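Local coordinates for N-terminal cyanobactin protease (Planktothrix agardhii NIES-596, PDB 4H6W), which probably cleaves cyanobactin precursor peptides in prenylagaramide maturation, this chain being the subtilisin-like serine protease domain of a longer protein, at residues P8-K11 / K12-E16; P37-I40 / G41-L44; G74-S78 / P79-I83; L238-Q241 / I242-E246. All coordinates share one frame; numbering follows the deposited sequence.

Contact 1: residues P8-K11 / K12-E16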
ATOM      1  N   PRO A   8       3.113   4.028 -15.860  1.00 40.07           N
ATOM      2  CA  PRO A   8       2.071   4.064 -16.894  1.00 38.59           C
ATOM      3  C   PRO A   8       0.638   4.195 -16.351  1.00 39.61           C
ATOM      4  O   PRO A   8       0.255   3.506 -15.398  1.00 42.53           O
ATOM      5  CB  PRO A   8       2.253   2.722 -17.617  1.00 38.17           C
ATOM      6  CG  PRO A   8       3.690   2.383 -17.423  1.00 37.69           C
ATOM      7  CD  PRO A   8       4.035   2.889 -16.043  1.00 39.60           C
ATOM      8  N   GLY A   9      -0.138   5.090 -16.955  1.00 38.82           N
ATOM      9  CA  GLY A   9      -1.552   5.236 -16.645  1.00 37.55           C
ATOM     10  C   GLY A   9      -1.873   6.173 -15.499  1.00 37.71           C
ATOM     11  O   GLY A   9      -3.025   6.618 -15.366  1.00 36.86           O
ATOM     12  N   LEU A  10      -0.870   6.468 -14.669  1.00 37.60           N
ATOM     13  CA  LEU A  10      -1.071   7.315 -13.489  1.00 37.05           C
ATOM     14  C   LEU A  10      -1.596   8.716 -13.843  1.00 39.65           C
ATOM     15  O   LEU A  10      -2.571   9.179 -13.230  1.00 41.58           O
ATOM     16  CB  LEU A  10       0.193   7.379 -12.627  1.00 34.36           C
ATOM     17  CG  LEU A  10       0.028   8.148 -11.311  1.00 33.31           C
ATOM     18  CD1 LEU A  10      -1.187   7.665 -10.527  1.00 32.63           C
ATOM     19  CD2 LEU A  10       1.295   8.090 -10.468  1.00 32.12           C
ATOM     20  N   LYS A  11      -0.974   9.371 -14.827  1.00 40.80           N
ATOM     21  CA  LYS A  11      -1.476  10.658 -15.340  1.00 43.81           C
ATOM     22  C   LYS A  11      -2.903  10.597 -15.896  1.00 43.11           C
ATOM     23  O   LYS A  11      -3.726  11.449 -15.572  1.00 42.84           O
ATOM     24  CB  LYS A  11      -0.535  11.250 -16.386  1.00 47.82           C
ATOM     25  CG  LYS A  11       0.666  11.952 -15.781  1.00 55.09           C
ATOM     26  CD  LYS A  11       1.483  12.702 -16.815  1.00 61.26           C
ATOM     27  CE  LYS A  11       2.617  13.455 -16.131  1.00 68.29           C
ATOM     28  NZ  LYS A  11       3.507  14.146 -17.109  1.00 73.29           N
ATOM     29  N   LYS A  12      -3.199   9.594 -16.720  1.00 43.62           N
ATOM     30  CA  LYS A  12      -4.549   9.445 -17.267  1.00 44.41           C
ATOM     31  C   LYS A  12      -5.552   9.253 -16.141  1.00 43.49           C
ATOM     32  O   LYS A  12      -6.655   9.802 -16.192  1.00 43.02           O
ATOM     33  CB  LYS A  12      -4.639   8.283 -18.265  1.00 48.16           C
ATOM     34  CG  LYS A  12      -5.917   8.294 -19.103  1.00 56.17           C
ATOM     35  CD  LYS A  12      -6.318   6.876 -19.512  1.00 68.42           C
ATOM     36  CE  LYS A  12      -7.806   6.733 -19.851  1.00 69.77           C
ATOM     37  NZ  LYS A  12      -8.291   5.315 -19.964  1.00 58.85           N
ATOM     38  N   LEU A  13      -5.159   8.482 -15.124  1.00 40.59           N
ATOM     39  CA  LEU A  13      -6.019   8.250 -13.971  1.00 37.27           C
ATOM     40  C   LEU A  13      -6.249   9.537 -13.194  1.00 36.04           C
ATOM     41  O   LEU A  13      -7.397   9.886 -12.889  1.00 35.87           O
ATOM     42  CB  LEU A  13      -5.473   7.130 -13.073  1.00 36.18           C
ATOM     43  CG  LEU A  13      -6.350   6.658 -11.896  1.00 36.97           C
ATOM     44  CD1 LEU A  13      -7.805   6.330 -12.281  1.00 33.15           C
ATOM     45  CD2 LEU A  13      -5.686   5.480 -11.188  1.00 34.07           C
ATOM     46  N   TRP A  14      -5.166  10.247 -12.893  1.00 35.53           N
ATOM     47  CA  TRP A  14      -5.264  11.581 -12.273  1.00 39.38           C
ATOM     48  C   TRP A  14      -6.164  12.569 -13.018  1.00 42.33           C
ATOM     49  O   TRP A  14      -6.827  13.397 -12.396  1.00 47.42           O
ATOM     50  CB  TRP A  14      -3.885  12.220 -12.090  1.00 37.83           C
ATOM     51  CG  TRP A  14      -3.120  11.704 -10.913  1.00 35.78           C
ATOM     52  CD1 TRP A  14      -3.630  11.093  -9.797  1.00 34.44           C
ATOM     53  CD2 TRP A  14      -1.709  11.794 -10.714  1.00 34.25           C
ATOM     54  NE1 TRP A  14      -2.616  10.789  -8.923  1.00 34.68           N
ATOM     55  CE2 TRP A  14      -1.426  11.205  -9.460  1.00 33.09           C
ATOM     56  CE3 TRP A  14      -0.652  12.314 -11.474  1.00 33.72           C
ATOM     57  CZ2 TRP A  14      -0.132  11.123  -8.945  1.00 31.68           C
ATOM     58  CZ3 TRP A  14       0.638  12.230 -10.966  1.00 33.26           C
ATOM     59  CH2 TRP A  14       0.887  11.632  -9.710  1.00 33.22           C
ATOM     60  N   SER A  15      -6.187  12.489 -14.342  1.00 43.91           N
ATOM     61  CA  SER A  15      -7.018  13.392 -15.130  1.00 45.65           C
ATOM     62  C   SER A  15      -8.497  13.144 -14.847  1.00 44.85           C
ATOM     63  O   SER A  15      -9.331  14.031 -15.038  1.00 44.19           O
ATOM     64  CB  SER A  15      -6.702  13.276 -16.629  1.00 47.08           C
ATOM     65  OG  SER A  15      -7.317  12.134 -17.202  1.00 52.20           O
ATOM     66  N   GLU A  16      -8.810  11.939 -14.374  1.00 45.49           N
ATOM     67  CA  GLU A  16     -10.176  11.593 -13.958  1.00 44.31           C
ATOM     68  C   GLU A  16     -10.440  11.887 -12.469  1.00 41.24           C
ATOM     69  O   GLU A  16     -11.526  12.326 -12.106  1.00 38.62           O
ATOM     70  CB  GLU A  16     -10.486  10.127 -14.278  1.00 47.64           C
ATOM     71  CG  GLU A  16     -10.577   9.785 -15.767  1.00 53.69           C
ATOM     72  CD  GLU A  16     -11.885  10.222 -16.438  1.00 58.65           C
ATOM     73  OE1 GLU A  16     -12.954  10.242 -15.781  1.00 59.46           O
ATOM     74  OE2 GLU A  16     -11.848  10.533 -17.651  1.00 61.62           O
TER

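Contact 2: residues P37-I40 / G41-L44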
ATOM      1  N   PRO A  37       5.417  20.311   4.720  1.00 30.90           N
ATOM      2  CA  PRO A  37       4.731  21.081   3.678  1.00 31.53           C
ATOM      3  C   PRO A  37       3.901  20.242   2.702  1.00 33.68           C
ATOM      4  O   PRO A  37       2.960  20.770   2.097  1.00 33.74           O
ATOM      5  CB  PRO A  37       5.879  21.754   2.933  1.00 30.85           C
ATOM      6  CG  PRO A  37       6.966  21.859   3.947  1.00 30.63           C
ATOM      7  CD  PRO A  37       6.862  20.600   4.745  1.00 30.85           C
ATOM      8  N   CYS A  38       4.230  18.955   2.556  1.00 34.40           N
ATOM      9  CA  CYS A  38       3.497  18.097   1.629  1.00 34.73           C
ATOM     10  C   CYS A  38       2.087  17.726   2.119  1.00 34.56           C
ATOM     11  O   CYS A  38       1.276  17.225   1.342  1.00 36.60           O
ATOM     12  CB  CYS A  38       4.312  16.857   1.263  1.00 36.31           C
ATOM     13  SG  CYS A  38       4.398  15.609   2.561  1.00 42.65           S
ATOM     14  N   PHE A  39       1.786  17.983   3.393  1.00 33.46           N
ATOM     15  CA  PHE A  39       0.452  17.685   3.926  1.00 31.26           C
ATOM     16  C   PHE A  39      -0.412  18.921   4.037  1.00 32.09           C
ATOM     17  O   PHE A  39      -1.529  18.845   4.532  1.00 34.61           O
ATOM     18  CB  PHE A  39       0.518  16.949   5.268  1.00 29.71           C
ATOM     19  CG  PHE A  39       1.329  15.678   5.224  1.00 29.71           C
ATOM     20  CD1 PHE A  39       0.960  14.621   4.386  1.00 28.93           C
ATOM     21  CD2 PHE A  39       2.461  15.532   6.017  1.00 29.02           C
ATOM     22  CE1 PHE A  39       1.704  13.449   4.352  1.00 28.68           C
ATOM     23  CE2 PHE A  39       3.211  14.357   5.988  1.00 28.78           C
ATOM     24  CZ  PHE A  39       2.837  13.322   5.149  1.00 28.84           C
ATOM     25  N   ILE A  40       0.091  20.053   3.557  1.00 32.47           N
ATOM     26  CA  ILE A  40      -0.673  21.301   3.558  1.00 32.70           C
ATOM     27  C   ILE A  40      -1.869  21.164   2.601  1.00 33.04           C
ATOM     28  O   ILE A  40      -1.690  21.111   1.395  1.00 36.06           O
ATOM     29  CB  ILE A  40       0.217  22.524   3.177  1.00 31.53           C
ATOM     30  CG1 ILE A  40       1.369  22.683   4.185  1.00 32.20           C
ATOM     31  CG2 ILE A  40      -0.620  23.796   3.126  1.00 29.61           C
ATOM     32  CD1 ILE A  40       2.349  23.804   3.883  1.00 32.10           C
ATOM     33  N   GLY A  41      -3.083  21.117   3.141  1.00 32.46           N
ATOM     34  CA  GLY A  41      -4.273  20.864   2.334  1.00 30.06           C
ATOM     35  C   GLY A  41      -4.757  19.425   2.422  1.00 30.52           C
ATOM     36  O   GLY A  41      -5.887  19.143   2.041  1.00 31.79           O
ATOM     37  N   ALA A  42      -3.909  18.516   2.908  1.00 29.79           N
ATOM     38  CA  ALA A  42      -4.277  17.101   3.100  1.00 32.55           C
ATOM     39  C   ALA A  42      -5.239  16.940   4.269  1.00 34.09           C
ATOM     40  O   ALA A  42      -5.118  17.645   5.256  1.00 37.63           O
ATOM     41  CB  ALA A  42      -3.036  16.243   3.340  1.00 31.21           C
ATOM     42  N   ASP A  43      -6.195  16.026   4.152  1.00 36.12           N
ATOM     43  CA  ASP A  43      -7.132  15.740   5.240  1.00 38.78           C
ATOM     44  C   ASP A  43      -6.664  14.538   6.058  1.00 39.63           C
ATOM     45  O   ASP A  43      -6.961  13.386   5.718  1.00 41.14           O
ATOM     46  CB  ASP A  43      -8.528  15.483   4.676  1.00 40.81           C
ATOM     47  CG  ASP A  43      -9.580  15.247   5.759  1.00 45.25           C
ATOM     48  OD1 ASP A  43      -9.253  15.126   6.971  1.00 46.81           O
ATOM     49  OD2 ASP A  43     -10.764  15.177   5.375  1.00 48.19           O
ATOM     50  N   LEU A  44      -5.947  14.810   7.144  1.00 37.21           N
ATOM     51  CA  LEU A  44      -5.373  13.748   7.958  1.00 36.47           C
ATOM     52  C   LEU A  44      -5.810  13.845   9.409  1.00 37.28           C
ATOM     53  O   LEU A  44      -5.939  14.938   9.961  1.00 36.39           O
ATOM     54  CB  LEU A  44      -3.849  13.785   7.890  1.00 35.02           C
ATOM     55  CG  LEU A  44      -3.137  13.692   6.540  1.00 35.77           C
ATOM     56  CD1 LEU A  44      -1.637  13.668   6.763  1.00 36.42           C
ATOM     57  CD2 LEU A  44      -3.555  12.472   5.741  1.00 37.85           C
TER
HETATM   58  O   HOH W   1      -3.906  19.979   6.064  1.00 37.84           O

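Contact 3: residues G74-S78 / P79-I83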
ATOM      1  N   GLY A  74       0.854  13.267  -0.281  1.00 30.34           N
ATOM      2  CA  GLY A  74       1.597  14.451  -0.699  1.00 32.05           C
ATOM      3  C   GLY A  74       0.746  15.296  -1.632  1.00 33.99           C
ATOM      4  O   GLY A  74       0.263  14.810  -2.656  1.00 33.86           O
ATOM      5  N   GLN A  75       0.519  16.552  -1.260  1.00 35.65           N
ATOM      6  CA  GLN A  75      -0.326  17.432  -2.070  1.00 38.01           C
ATOM      7  C   GLN A  75       0.402  17.828  -3.343  1.00 39.02           C
ATOM      8  O   GLN A  75       1.610  18.083  -3.328  1.00 39.80           O
ATOM      9  CB  GLN A  75      -0.747  18.676  -1.282  1.00 37.25           C
ATOM     10  CG  GLN A  75      -1.673  18.398  -0.106  1.00 34.37           C
ATOM     11  CD  GLN A  75      -2.915  17.628  -0.489  1.00 35.12           C
ATOM     12  OE1 GLN A  75      -3.084  16.484  -0.082  1.00 39.22           O
ATOM     13  NE2 GLN A  75      -3.787  18.239  -1.274  1.00 33.95           N
ATOM     14  N   HIS A  76      -0.314  17.854  -4.453  1.00 40.12           N
ATOM     15  CA  HIS A  76       0.318  18.286  -5.704  1.00 45.15           C
ATOM     16  C   HIS A  76       0.779  19.740  -5.623  1.00 45.51           C
ATOM     17  O   HIS A  76       0.122  20.583  -5.009  1.00 45.14           O
ATOM     18  CB  HIS A  76      -0.581  17.989  -6.899  1.00 42.37           C
ATOM     19  CG  HIS A  76      -0.764  16.522  -7.123  1.00 45.89           C
ATOM     20  ND1 HIS A  76      -1.127  15.983  -8.337  1.00 45.23           N
ATOM     21  CD2 HIS A  76      -0.588  15.473  -6.283  1.00 43.40           C
ATOM     22  CE1 HIS A  76      -1.192  14.670  -8.227  1.00 42.85           C
ATOM     23  NE2 HIS A  76      -0.870  14.335  -6.991  1.00 41.48           N
ATOM     24  N   ASP A  77       1.951  19.990  -6.199  1.00 49.64           N
ATOM     25  CA  ASP A  77       2.685  21.258  -6.061  1.00 53.72           C
ATOM     26  C   ASP A  77       3.542  21.341  -4.805  1.00 51.26           C
ATOM     27  O   ASP A  77       4.413  22.203  -4.717  1.00 55.74           O
ATOM     28  CB  ASP A  77       1.770  22.483  -6.177  1.00 58.99           C
ATOM     29  CG  ASP A  77       0.989  22.496  -7.476  1.00 63.71           C
ATOM     30  OD1 ASP A  77       1.612  22.310  -8.549  1.00 67.03           O
ATOM     31  OD2 ASP A  77      -0.248  22.675  -7.422  1.00 66.53           O
ATOM     32  N   SER A  78       3.308  20.452  -3.842  1.00 46.00           N
ATOM     33  CA  SER A  78       4.216  20.320  -2.705  1.00 41.54           C
ATOM     34  C   SER A  78       5.472  19.558  -3.153  1.00 41.14           C
ATOM     35  O   SER A  78       5.556  19.115  -4.301  1.00 40.96           O
ATOM     36  CB  SER A  78       3.539  19.573  -1.569  1.00 40.20           C
ATOM     37  OG  SER A  78       3.718  18.177  -1.728  1.00 41.41           O
ATOM     38  N   PRO A  79       6.448  19.374  -2.247  1.00 39.43           N
ATOM     39  CA  PRO A  79       7.651  18.679  -2.706  1.00 37.25           C
ATOM     40  C   PRO A  79       7.472  17.162  -2.955  1.00 37.15           C
ATOM     41  O   PRO A  79       8.380  16.517  -3.479  1.00 35.94           O
ATOM     42  CB  PRO A  79       8.665  18.951  -1.585  1.00 37.13           C
ATOM     43  CG  PRO A  79       8.076  20.056  -0.758  1.00 38.10           C
ATOM     44  CD  PRO A  79       6.596  19.879  -0.869  1.00 38.19           C
ATOM     45  N   VAL A  80       6.308  16.610  -2.602  1.00 35.63           N
ATOM     46  CA  VAL A  80       5.994  15.213  -2.885  1.00 32.99           C
ATOM     47  C   VAL A  80       4.665  15.139  -3.643  1.00 33.32           C
ATOM     48  O   VAL A  80       3.651  15.675  -3.183  1.00 33.72           O
ATOM     49  CB  VAL A  80       5.934  14.347  -1.590  1.00 32.77           C
ATOM     50  CG1 VAL A  80       5.647  12.879  -1.911  1.00 29.66           C
ATOM     51  CG2 VAL A  80       7.236  14.468  -0.804  1.00 31.31           C
ATOM     52  N   THR A  81       4.684  14.478  -4.801  1.00 31.70           N
ATOM     53  CA  THR A  81       3.479  14.215  -5.577  1.00 31.90           C
ATOM     54  C   THR A  81       2.806  12.900  -5.109  1.00 33.44           C
ATOM     55  O   THR A  81       3.137  11.806  -5.577  1.00 30.96           O
ATOM     56  CB  THR A  81       3.810  14.175  -7.080  1.00 31.91           C
ATOM     57  OG1 THR A  81       4.591  15.326  -7.429  1.00 35.17           O
ATOM     58  CG2 THR A  81       2.562  14.193  -7.902  1.00 30.97           C
ATOM     59  N   GLY A  82       1.876  13.019  -4.162  1.00 34.39           N
ATOM     60  CA  GLY A  82       1.145  11.866  -3.630  1.00 34.18           C
ATOM     61  C   GLY A  82       0.265  11.215  -4.684  1.00 34.32           C
ATOM     62  O   GLY A  82      -0.156  11.873  -5.651  1.00 34.95           O
ATOM     63  N   ILE A  83      -0.013   9.926  -4.503  1.00 31.54           N
ATOM     64  CA  ILE A  83      -0.846   9.185  -5.440  1.00 30.80           C
ATOM     65  C   ILE A  83      -2.313   9.562  -5.308  1.00 32.14           C
ATOM     66  O   ILE A  83      -3.013   9.690  -6.318  1.00 33.05           O
ATOM     67  CB  ILE A  83      -0.704   7.656  -5.269  1.00 30.08           C
ATOM     68  CG1 ILE A  83       0.772   7.215  -5.382  1.00 29.86           C
ATOM     69  CG2 ILE A  83      -1.611   6.926  -6.246  1.00 28.41           C
ATOM     70  CD1 ILE A  83       1.362   7.248  -6.776  1.00 30.17           C
TER

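Contact 4: residues L238-Q241 / I242-E246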
ATOM      1  N   LEU A 238     -11.155   3.423  -6.256  1.00 32.69           N
ATOM      2  CA  LEU A 238     -12.405   3.532  -5.509  1.00 31.87           C
ATOM      3  C   LEU A 238     -13.079   4.882  -5.778  1.00 33.38           C
ATOM      4  O   LEU A 238     -14.304   4.947  -5.882  1.00 33.91           O
ATOM      5  CB  LEU A 238     -12.196   3.312  -4.006  1.00 30.87           C
ATOM      6  CG  LEU A 238     -11.890   1.884  -3.515  1.00 31.63           C
ATOM      7  CD1 LEU A 238     -11.327   1.866  -2.095  1.00 27.89           C
ATOM      8  CD2 LEU A 238     -13.107   0.968  -3.634  1.00 29.35           C
ATOM      9  N   SER A 239     -12.285   5.944  -5.895  1.00 34.43           N
ATOM     10  CA  SER A 239     -12.811   7.292  -6.176  1.00 35.97           C
ATOM     11  C   SER A 239     -13.439   7.328  -7.565  1.00 36.42           C
ATOM     12  O   SER A 239     -14.467   7.987  -7.773  1.00 34.95           O
ATOM     13  CB  SER A 239     -11.703   8.341  -6.098  1.00 36.76           C
ATOM     14  OG  SER A 239     -11.027   8.279  -4.849  1.00 42.16           O
ATOM     15  N   LEU A 240     -12.813   6.595  -8.494  1.00 34.50           N
ATOM     16  CA  LEU A 240     -13.267   6.493  -9.873  1.00 35.07           C
ATOM     17  C   LEU A 240     -14.638   5.791  -9.974  1.00 37.52           C
ATOM     18  O   LEU A 240     -15.498   6.189 -10.775  1.00 40.90           O
ATOM     19  CB  LEU A 240     -12.206   5.782 -10.706  1.00 33.09           C
ATOM     20  CG  LEU A 240     -12.504   5.555 -12.187  1.00 34.16           C
ATOM     21  CD1 LEU A 240     -12.580   6.883 -12.929  1.00 33.01           C
ATOM     22  CD2 LEU A 240     -11.448   4.651 -12.813  1.00 31.75           C
ATOM     23  N   GLN A 241     -14.848   4.777  -9.140  1.00 37.14           N
ATOM     24  CA  GLN A 241     -16.158   4.128  -9.034  1.00 38.90           C
ATOM     25  C   GLN A 241     -17.241   5.107  -8.568  1.00 40.05           C
ATOM     26  O   GLN A 241     -18.356   5.102  -9.109  1.00 39.96           O
ATOM     27  CB  GLN A 241     -16.108   2.920  -8.093  1.00 37.70           C
ATOM     28  CG  GLN A 241     -15.203   1.785  -8.552  1.00 39.98           C
ATOM     29  CD  GLN A 241     -15.331   0.550  -7.666  1.00 42.55           C
ATOM     30  OE1 GLN A 241     -15.051   0.602  -6.469  1.00 44.50           O
ATOM     31  NE2 GLN A 241     -15.769  -0.563  -8.248  1.00 41.19           N
ATOM     32  N   ILE A 242     -16.924   5.930  -7.562  1.00 40.08           N
ATOM     33  CA  ILE A 242     -17.866   6.957  -7.092  1.00 41.98           C
ATOM     34  C   ILE A 242     -18.180   7.903  -8.252  1.00 42.23           C
ATOM     35  O   ILE A 242     -19.343   8.162  -8.556  1.00 41.83           O
ATOM     36  CB  ILE A 242     -17.334   7.809  -5.915  1.00 41.72           C
ATOM     37  CG1 ILE A 242     -16.629   6.954  -4.845  1.00 42.24           C
ATOM     38  CG2 ILE A 242     -18.451   8.671  -5.342  1.00 40.24           C
ATOM     39  CD1 ILE A 242     -17.393   6.698  -3.566  1.00 41.62           C
ATOM     40  N   LYS A 243     -17.132   8.388  -8.913  1.00 43.15           N
ATOM     41  CA  LYS A 243     -17.282   9.295 -10.051  1.00 45.77           C
ATOM     42  C   LYS A 243     -18.268   8.746 -11.089  1.00 47.55           C
ATOM     43  O   LYS A 243     -19.027   9.504 -11.710  1.00 45.88           O
ATOM     44  CB  LYS A 243     -15.928   9.562 -10.698  1.00 45.08           C
ATOM     45  CG  LYS A 243     -15.908  10.713 -11.684  1.00 46.07           C
ATOM     46  CD  LYS A 243     -14.598  10.690 -12.460  1.00 50.15           C
ATOM     47  CE  LYS A 243     -14.488  11.854 -13.429  1.00 49.46           C
ATOM     48  NZ  LYS A 243     -14.366  13.119 -12.672  1.00 53.18           N
ATOM     49  N   ARG A 244     -18.259   7.428 -11.263  1.00 47.59           N
ATOM     50  CA  ARG A 244     -19.108   6.800 -12.261  1.00 48.04           C
ATOM     51  C   ARG A 244     -20.457   6.334 -11.728  1.00 46.62           C
ATOM     52  O   ARG A 244     -21.195   5.658 -12.437  1.00 48.18           O
ATOM     53  CB  ARG A 244     -18.372   5.648 -12.924  1.00 48.74           C
ATOM     54  CG  ARG A 244     -17.302   6.097 -13.896  1.00 52.66           C
ATOM     55  CD  ARG A 244     -16.359   4.942 -14.152  1.00 61.49           C
ATOM     56  NE  ARG A 244     -17.077   3.672 -14.295  1.00 62.06           N
ATOM     57  CZ  ARG A 244     -17.489   3.164 -15.457  1.00 63.35           C
ATOM     58  NH1 ARG A 244     -17.256   3.817 -16.592  1.00 59.64           N
ATOM     59  NH2 ARG A 244     -18.137   1.999 -15.483  1.00 62.26           N
ATOM     60  N   GLY A 245     -20.783   6.699 -10.491  1.00 45.25           N
ATOM     61  CA  GLY A 245     -22.048   6.310  -9.885  1.00 43.74           C
ATOM     62  C   GLY A 245     -22.104   4.838  -9.516  1.00 46.97           C
ATOM     63  O   GLY A 245     -23.183   4.283  -9.314  1.00 48.12           O
ATOM     64  N   GLU A 246     -20.940   4.200  -9.432  1.00 48.32           N
ATOM     65  CA  GLU A 246     -20.837   2.814  -8.970  1.00 48.80           C
ATOM     66  C   GLU A 246     -20.509   2.811  -7.470  1.00 47.68           C
ATOM     67  O   GLU A 246     -19.935   3.773  -6.963  1.00 46.53           O
ATOM     68  CB  GLU A 246     -19.784   2.059  -9.796  1.00 50.10           C
ATOM     69  CG  GLU A 246     -20.173   1.888 -11.264  1.00 56.43           C
ATOM     70  CD  GLU A 246     -19.021   1.479 -12.182  1.00 67.97           C
ATOM     71  OE1 GLU A 246     -17.846   1.783 -11.870  1.00 76.89           O
ATOM     72  OE2 GLU A 246     -19.283   0.860 -13.243  1.00 69.28           O
TER

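Contact 1: residues P8-K11 / K12-E16
L10 lays its branched end over one face of the W14 indole, four residues further along helix 10-16, above the bonds that start this helix. G9 is the N-cap residue, with a positive phi at which a CB would jam against the preceding carbonyl. Its O takes L13 N at 2.8 Å, nearly along the C=O axis. L10 O receives W14 N at 2.8 Å in an almost straight bond (N-H...O 173°), and K11 O accepts S15 N at 2.9 Å with a more bent one. K12 O is met by S15 OG at 2.6 Å: the serine hydroxyl, set between its own N and carbonyl carbon (chi1 79°), folds back onto the preceding turn as donor. Against the ring the contact is apolar. L10 CG stands 3.8 Å from the centroid of the six-membered ring of W14, 9° off the normal, a CH-pi contact; CD2 comes down near CH2 (3.6 Å) while CD1 lies by the pyrrole part, at CE2 and NE1. The indole N-H is used beyond the helix, NE1 donating to I83 O. Replacing W14 by a leucine would probably leave I83 O without this donor and strip the flat cover from the end of L10. Far from the predicted charge relay, this is packing of an N-terminal helix on the domain: L10 and L13 lie on L236 of helix 223-243 and on I282 of helix 282-289, and the W14 ring meets H76 edge-to-face in the loop before strand 88-91.

Contact 2: residues P37-I40 / G41-L44
F39 and A42 close a type II beta turn that leads from a short 3-10 segment, residues 37-39, into strand 43-46, an outermost strand of the parallel sheet in this subtilisin-like fold. The packed side is that of F39 and L44. Their side chains cross at about a right angle, and L44 CD1 comes to 3.6 Å from F39 CD1, approaching the ring obliquely. A42 puts its methyl at the ring's edge, with its CB 4.1 Å from F39 CB. With CG anti to its carbonyl carbon (chi1 -56°), the phenyl group turns inward to A69 and S70 of helix 63-73, and L44 reaches F73 of that helix and I91 of strand 88-91. F39 lies about 11 Å, side chain to side chain, from D29 of the predicted charge relay, so the turn is near that site without entering it. The outer side is looser. I40 and G41 form the exposed corner of the turn; G41 has a positive phi, and a CB there would run into I40 O. The turn bond, A42 N to F39 O, is 2.9 Å long but bent at 147°, its donor well above the carbonyl plane. A water completes this side by donating to F39 O at 3.0 Å and to A42 O at 2.8 Å, bridging the two carbonyls. Within residues 37-40 the phenyl ring has one more close neighbour: C38 SG sits over the centre of one face, 3.7 Å above the plane of the F39 ring.

Contact 3: residues G74-S78 / P79-I83
S78 OG is held by two bonds, donating to Q75 O and accepting V80 N from across the contact. The first is 2.6 Å long, with OG in the Q75 carbonyl plane on a lone pair; the second, V80 N to S78 OG, is 3.2 Å and fairly straight (159°). Q75 O is itself shared, since S78 N also reaches it, at 3.0 Å, closing the type II beta turn from Q75 to S78. The serine can serve both because its hydroxyl stands between its own N and carbonyl carbon (chi1 87°), facing the inside of the loop. At the other end the two arms of the loop join again: G82 N donates to G74 O at 2.8 Å. Both residues are glycines, and a CB on either would clash with the facing backbone. H76 braces this end from the side. Its NE2 donates to G82 O at 2.9 Å, lying in the carbonyl plane, and G82 O lies close to the imidazole plane, so the ring is held edge-on. T81 CG2 covers one ring face, a CH-pi contact 3.7 Å from the H76 centroid, and the two side chains cross at about a right angle. The loop links helix 63-73 to strand 88-91, with P79 and V80 against T217 of strand 217-220 and S78 against C38. With a carbonyl as its acceptor, NE2 must carry a proton; this suits a neutral imidazole with hydrogen on NE2, although a protonated ring would also be compatible, and the bond together with the methyl probably fixes its rotation.

Contact 4: residues L238-Q241 / I242-E246
Q241 and E246 meet where a Schellman motif ends helix 223-243, the long helix that runs from the predicted catalytic serine, S224. E246 N donates to Q241 O at 2.8 Å and G245 N to I242 O at 2.8 Å, with G245, at positive phi, as the C-prime residue. The reversal brings E246 CB alongside Q241 CB, while the glutamine chain runs on, extended, to give its OE1 to D249 N. R244 lies back over the last helical turn, its CB, CG and CD all passing close to L240 O, which also accepts R244 N. A bend at chi3 (41°) then turns the guanidinium across to E246. The grip is side-on and two-pronged: R244 NE to E246 OE1 is 3.2 Å and nearly straight (171°), and R244 NH2 to E246 OE2 is a 2.8 Å salt bridge. Both oxygens lie near the guanidinium plane, yet both are met from above the carboxylate plane, so the two flat groups are steeply tilted to one another. R244 NH1 has a second acid in E292. A leucine in place of R244 would probably leave E246 and E292 without their shared cation and let the E246 carboxylate turn. Earlier in the turn K243 points off to E16 O of helix 10-16, and I242 leans back along the helix, its CG1 3.2 Å from L238 O.

Contacts 1 and 4 are made within single helices, one near the start of helix 10-16 and one at the end of helix 223-243, and the two helices meet through L13 on L240 and E16 O on K243 NZ. Contact 2 is a turn between a 3-10 segment and an outermost strand, contact 3 a loop after helix 63-73; their centres are about 9 Å apart and C38 O with Q75 N joins them. Contact 2 lies at the surface, with a water bridge; the other three are partly buried. Contact 1 turns an aromatic face to leucine, contact 3 relies on a serine hydroxyl and an imidazole, and contact 4 on a salt bridge. W14 links contacts 1 and 3.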